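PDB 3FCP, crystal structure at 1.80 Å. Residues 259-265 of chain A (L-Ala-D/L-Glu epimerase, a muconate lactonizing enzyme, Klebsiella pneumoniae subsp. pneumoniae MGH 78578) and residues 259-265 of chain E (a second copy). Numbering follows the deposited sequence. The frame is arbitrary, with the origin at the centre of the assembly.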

# COMPACT_ATOMS: atom_id res chain seq x y z
N GLY A 259 11.06 -13.04 12.77
CA GLY A 259 10.34 -12.17 13.67
C GLY A 259 10.15 -10.77 13.10
O GLY A 259 9.07 -10.19 13.22
N TYR A 260 11.20 -10.23 12.51
CA TYR A 260 11.13 -8.90 11.93
C TYR A 260 10.20 -8.89 10.72
O TYR A 260 9.36 -8.00 10.58
CB TYR A 260 12.52 -8.42 11.48
CG TYR A 260 12.43 -7.18 10.63
CD1 TYR A 260 12.08 -5.95 11.20
CD2 TYR A 260 12.57 -7.24 9.24
CE1 TYR A 260 11.87 -4.82 10.41
CE2 TYR A 260 12.36 -6.12 8.45
CZ TYR A 260 12.01 -4.92 9.03
OH TYR A 260 11.77 -3.83 8.24
N GLN A 261 10.36 -9.88 9.85
CA GLN A 261 9.54 -9.98 8.64
C GLN A 261 8.04 -10.03 8.95
O GLN A 261 7.25 -9.29 8.36
CB GLN A 261 9.96 -11.21 7.83
CG GLN A 261 11.32 -11.07 7.17
CD GLN A 261 11.87 -12.39 6.66
OE1 GLN A 261 11.11 -13.26 6.21
NE2 GLN A 261 13.19 -12.55 6.70
N LEU A 262 7.64 -10.90 9.87
CA LEU A 262 6.22 -11.03 10.22
C LEU A 262 5.66 -9.72 10.79
O LEU A 262 4.57 -9.28 10.41
CB LEU A 262 6.03 -12.14 11.26
CG LEU A 262 4.99 -13.24 11.03
CD1 LEU A 262 4.61 -13.81 12.39
CD2 LEU A 262 3.76 -12.71 10.31
N ALA A 263 6.40 -9.11 11.71
CA ALA A 263 5.97 -7.85 12.33
C ALA A 263 5.81 -6.74 11.27
O ALA A 263 4.81 -6.01 11.26
CB ALA A 263 6.99 -7.43 13.39
N GLN A 264 6.79 -6.63 10.39
CA GLN A 264 6.78 -5.62 9.33
C GLN A 264 5.56 -5.83 8.43
O GLN A 264 4.97 -4.87 7.93
CB GLN A 264 8.09 -5.74 8.53
CG GLN A 264 8.26 -4.77 7.37
CD GLN A 264 7.40 -5.12 6.17
OE1 GLN A 264 7.47 -6.23 5.65
NE2 GLN A 264 6.58 -4.18 5.73
N GLN A 265 5.18 -7.09 8.26
CA GLN A 265 4.04 -7.45 7.43
C GLN A 265 2.72 -7.01 8.06
O GLN A 265 1.69 -6.98 7.39
CB GLN A 265 4.05 -8.96 7.23
CG GLN A 265 3.38 -9.43 5.96
CD GLN A 265 3.57 -10.92 5.75
OE1 GLN A 265 4.68 -11.44 5.92
NE2 GLN A 265 2.50 -11.61 5.37
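Chain E, residues 259-265: GYQLAQQ

Two copies of the same helical segment cross obliquely in a near-symmetric contact, built from a pair of tyrosines that each reach across to the alanine and glutamine of the other chain. In chain E, as in chain A, residues 259-264 are helical, with phi/psi near -60/-45 for most of these residues, and the helix begins earlier in the chain. Backbone hydrogen bonds keep the chain E segment regular: A263(E) N to G259(E) O at 3.2 Å, Q264(E) N to Y260(E) O at 2.8 Å and Q265(E) N to Q261(E) O at 3.1 Å. The helix axes approach to 10.6 Å, and their N-to-C directions differ by 66° (signed crossing angle -66°). The CA atoms lie closer at Q264 than at Y260: CA of Y260(A) lies 8.0 Å from CA of Y260(E), whereas CA of Q264(A) lies 5.1 Å from CA of Q264(E). Both tyrosines adopt chi1 t; their CA-to-CB bonds point sideways, but the ring ends come nearer the partner. The rings meet rim to rim, CD1 of Y260(A) 3.7 Å from CD1 of Y260(E), with centroids 5.8 Å apart and planes at 75°, so neither covers the other's face. Beyond this meeting point, OH of Y260(A) lies 3.0 Å from C of A263(E) and 3.2 Å from N of Q264(E); the latter angle is too poor for a hydrogen bond. Y260(E) repeats the arrangement, its OH 3.0 Å from C of A263(A). Each alanine directs its CB toward the other segment, and CB of A263(E) packs 3.9 Å from CE1 of Y260(A). The glutamines pass side by side, CG of Q264(A) 4.0 Å from CG of Q264(E). The CA-to-CB bonds of Q261(E), L262(E) and Q265(E) point away, and none of the three is covered by the chain A segment; the contact buries 288 Å² in all, both sides summed.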

# COMPACT_ATOMS: atom_id res chain seq x y z
N GLY E 259 14.56 1.94 15.53
CA GLY E 259 15.21 1.10 14.53
C GLY E 259 14.24 0.19 13.81
O GLY E 259 14.36 -0.02 12.59
N TYR E 260 13.30 -0.38 14.55
CA TYR E 260 12.31 -1.26 13.96
C TYR E 260 11.36 -0.43 13.09
O TYR E 260 11.06 -0.79 11.95
CB TYR E 260 11.50 -1.98 15.04
CG TYR E 260 10.27 -2.63 14.46
CD1 TYR E 260 10.37 -3.79 13.69
CD2 TYR E 260 9.02 -2.02 14.57
CE1 TYR E 260 9.27 -4.32 13.04
CE2 TYR E 260 7.91 -2.54 13.92
CZ TYR E 260 8.04 -3.69 13.15
OH TYR E 260 6.97 -4.19 12.47
N GLN E 261 10.86 0.66 13.66
CA GLN E 261 9.94 1.55 12.96
C GLN E 261 10.49 2.05 11.62
O GLN E 261 9.82 1.97 10.59
CB GLN E 261 9.60 2.74 13.85
CG GLN E 261 8.63 2.42 14.98
CD GLN E 261 8.41 3.60 15.91
OE1 GLN E 261 8.32 4.75 15.47
NE2 GLN E 261 8.30 3.32 17.21
N LEU E 262 11.70 2.57 11.64
CA LEU E 262 12.30 3.07 10.42
C LEU E 262 12.49 1.95 9.39
O LEU E 262 12.23 2.14 8.19
CB LEU E 262 13.65 3.74 10.73
CG LEU E 262 14.28 4.52 9.57
CD1 LEU E 262 13.32 5.60 9.09
CD2 LEU E 262 15.59 5.14 10.03
N ALA E 263 12.94 0.78 9.84
CA ALA E 263 13.14 -0.35 8.93
C ALA E 263 11.82 -0.79 8.31
O ALA E 263 11.72 -1.00 7.10
CB ALA E 263 13.78 -1.50 9.69
N GLN E 264 10.80 -0.93 9.15
CA GLN E 264 9.46 -1.35 8.73
C GLN E 264 8.91 -0.41 7.67
O GLN E 264 8.20 -0.84 6.75
CB GLN E 264 8.54 -1.37 9.96
CG GLN E 264 7.08 -1.66 9.68
CD GLN E 264 6.36 -0.47 9.10
OE1 GLN E 264 6.40 0.63 9.66
NE2 GLN E 264 5.69 -0.68 7.98
N GLN E 265 9.25 0.86 7.80
CA GLN E 265 8.82 1.93 6.90
C GLN E 265 9.46 1.80 5.52
O GLN E 265 9.01 2.41 4.56
CB GLN E 265 9.19 3.27 7.53
CG GLN E 265 8.34 4.44 7.13
CD GLN E 265 8.66 5.67 7.96
OE1 GLN E 265 8.83 5.57 9.19
NE2 GLN E 265 8.75 6.83 7.32